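Local coordinates for PD-1 Binding Miniprotein GR918.2 (PDB 6V67) that binds the immune receptor PD-1, as a computationally designed, disulfide-stapled miniprotein developed in work on a synthetic PD-1 agonist, at residues 4-8 against 26-30. Residues are numbered along the deposited sequence; the frame is centred on the assembly and turned at random.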
ATOM      1  N   PHE A   4       5.408  -4.391  -5.697  1.00 11.00           N
ATOM      2  CA  PHE A   4       4.054  -4.772  -5.317  1.00 10.82           C
ATOM      3  C   PHE A   4       3.802  -4.243  -3.917  1.00  9.69           C
ATOM      4  O   PHE A   4       4.637  -4.425  -3.032  1.00 11.16           O
ATOM      5  CB  PHE A   4       3.942  -6.303  -5.323  1.00 12.58           C
ATOM      6  CG  PHE A   4       2.676  -6.862  -4.698  1.00 14.19           C
ATOM      7  CD1 PHE A   4       1.446  -6.709  -5.304  1.00 14.99           C
ATOM      8  CD2 PHE A   4       2.748  -7.619  -3.532  1.00 14.45           C
ATOM      9  CE1 PHE A   4       0.301  -7.276  -4.742  1.00 15.42           C
ATOM     10  CE2 PHE A   4       1.601  -8.171  -2.962  1.00 15.36           C
ATOM     11  CZ  PHE A   4       0.385  -8.000  -3.576  1.00 15.08           C
ATOM     12  N   CYS A   5       2.678  -3.573  -3.717  1.00  8.91           N
ATOM     13  CA  CYS A   5       2.367  -3.038  -2.408  1.00  8.68           C
ATOM     14  C   CYS A   5       0.883  -3.207  -2.111  1.00  8.39           C
ATOM     15  O   CYS A   5       0.044  -3.335  -3.012  1.00  8.76           O
ATOM     16  CB  CYS A   5       2.860  -1.596  -2.247  1.00  9.33           C
ATOM     17  SG  CYS A   5       2.474  -0.489  -3.616  1.00 10.05           S
ATOM     18  N   VAL A   6       0.583  -3.236  -0.815  1.00  8.90           N
ATOM     19  CA  VAL A   6      -0.702  -3.694  -0.303  1.00  9.10           C
ATOM     20  C   VAL A   6      -1.151  -2.785   0.829  1.00  8.90           C
ATOM     21  O   VAL A   6      -0.351  -2.395   1.683  1.00  9.37           O
ATOM     22  CB  VAL A   6      -0.564  -5.133   0.248  1.00 10.53           C
ATOM     23  CG1 VAL A   6      -1.883  -5.668   0.767  1.00 11.94           C
ATOM     24  CG2 VAL A   6      -0.005  -6.087  -0.776  1.00 10.71           C
ATOM     25  N   CYS A   7      -2.456  -2.517   0.876  1.00  8.63           N
ATOM     26  CA  CYS A   7      -3.102  -1.757   1.947  1.00  8.73           C
ATOM     27  C   CYS A   7      -4.434  -2.449   2.238  1.00  9.10           C
ATOM     28  O   CYS A   7      -5.387  -2.292   1.470  1.00  9.77           O
ATOM     29  CB  CYS A   7      -3.326  -0.313   1.512  1.00 10.35           C
ATOM     30  SG  CYS A   7      -4.076   0.783   2.745  1.00 11.47           S
ATOM     31  N   ILE A   8      -4.500  -3.205   3.333  1.00  8.99           N
ATOM     32  CA  ILE A   8      -5.686  -3.984   3.698  1.00  9.27           C
ATOM     33  C   ILE A   8      -6.388  -3.279   4.839  1.00  9.37           C
ATOM     34  O   ILE A   8      -5.793  -3.073   5.899  1.00 10.33           O
ATOM     35  CB  ILE A   8      -5.315  -5.409   4.138  1.00 10.54           C
ATOM     36  CG1 ILE A   8      -4.494  -6.147   3.086  1.00 12.69           C
ATOM     37  CG2 ILE A   8      -6.557  -6.202   4.547  1.00 11.60           C
ATOM     38  CD1 ILE A   8      -5.101  -6.200   1.754  1.00 13.94           C
ATOM     39  N   PHE A  26       1.912   4.996  -2.310  1.00 11.01           N
ATOM     40  CA  PHE A  26       0.764   4.178  -1.947  1.00 10.64           C
ATOM     41  C   PHE A  26       0.729   3.921  -0.450  1.00 10.20           C
ATOM     42  O   PHE A  26      -0.326   4.040   0.188  1.00 10.03           O
ATOM     43  CB  PHE A  26       0.851   2.874  -2.734  1.00 10.80           C
ATOM     44  CG  PHE A  26      -0.276   1.908  -2.512  1.00 10.43           C
ATOM     45  CD1 PHE A  26      -1.462   1.982  -3.203  1.00 12.01           C
ATOM     46  CD2 PHE A  26      -0.078   0.846  -1.657  1.00 11.34           C
ATOM     47  CE1 PHE A  26      -2.447   1.007  -2.987  1.00 13.43           C
ATOM     48  CE2 PHE A  26      -1.025  -0.085  -1.424  1.00 13.28           C
ATOM     49  CZ  PHE A  26      -2.200  -0.029  -2.091  1.00 13.76           C
ATOM     50  N   LEU A  27       1.872   3.564   0.132  1.00 10.03           N
ATOM     51  CA  LEU A  27       1.885   3.305   1.564  1.00 10.92           C
ATOM     52  C   LEU A  27       1.733   4.575   2.382  1.00 10.26           C
ATOM     53  O   LEU A  27       1.123   4.535   3.447  1.00 10.90           O
ATOM     54  CB  LEU A  27       3.124   2.512   1.958  1.00 12.53           C
ATOM     55  CG  LEU A  27       2.998   1.015   1.654  1.00 16.36           C
ATOM     56  CD1 LEU A  27       3.945   0.320   2.606  1.00 17.94           C
ATOM     57  CD2 LEU A  27       1.610   0.380   1.787  1.00 17.59           C
ATOM     58  N   THR A  28       2.268   5.701   1.918  1.00 11.00           N
ATOM     59  CA  THR A  28       2.046   6.955   2.637  1.00 12.12           C
ATOM     60  C   THR A  28       0.565   7.300   2.660  1.00 11.77           C
ATOM     61  O   THR A  28       0.018   7.693   3.700  1.00 12.57           O
ATOM     62  CB  THR A  28       2.851   8.079   1.988  1.00 13.92           C
ATOM     63  OG1 THR A  28       4.237   7.745   2.047  1.00 15.30           O
ATOM     64  CG2 THR A  28       2.641   9.411   2.708  1.00 14.30           C
ATOM     65  N   GLU A  29      -0.098   7.171   1.509  1.00 11.50           N
ATOM     66  CA  GLU A  29      -1.534   7.417   1.440  1.00 12.88           C
ATOM     67  C   GLU A  29      -2.294   6.430   2.307  1.00 12.29           C
ATOM     68  O   GLU A  29      -3.242   6.805   3.000  1.00 12.68           O
ATOM     69  CB  GLU A  29      -2.015   7.301  -0.003  1.00 14.94           C
ATOM     70  CG  GLU A  29      -1.518   8.384  -0.913  1.00 17.35           C
ATOM     71  N   CYS A  30      -1.888   5.161   2.275  1.00 11.28           N
ATOM     72  CA  CYS A  30      -2.520   4.152   3.112  1.00 11.79           C
ATOM     73  C   CYS A  30      -2.460   4.561   4.573  1.00 12.30           C
ATOM     74  O   CYS A  30      -3.458   4.478   5.292  1.00 13.29           O
ATOM     75  CB  CYS A  30      -1.838   2.808   2.867  1.00 11.54           C
ATOM     76  SG  CYS A  30      -2.464   1.427   3.825  1.00 11.47           S
TER
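C7 and C30 are joined by a disulfide, SG to SG 2.0 Å, that staples the middle strand of the sheet to the helix packed on it. Both sulfurs lie anti to their backbone N, which carries each toward the other segment, and the chi3 of 84° is close to the relaxed right angle of a disulfide. Cysteine suits both places because two thiols can be oxidised to a covalent bond, and CA atoms 6.1 Å apart lie within its span. One helical turn earlier, the wider gap is filled by F26, whose long flat side chain runs to the strand and meets the backbone with its edge: CE2 is 3.5 Å from the carbonyl carbon of V6, nearly in the ring plane. C7 CB packs against the same edge atom, and C5 SG approaches obliquely, 4.2 Å from the ring centroid, a sulfur-aromatic contact. L27 lays one methyl of its branched end, CD2, 3.4 Å from V6 O. Against this buried core, the outer helix surface is open: T28 lies exposed there, its OG1 hydrogen-bonded to K24 O. Segments 4-8 and 26-30 run nearly parallel, 9° apart, in a small fold whose helix covers one face of a three-stranded antiparallel sheet; C5–C23 is a second strand-to-helix disulfide, and strands 12-18 and 38-42 flank strand 3-9, bringing R16 against F26 and I41 against L27.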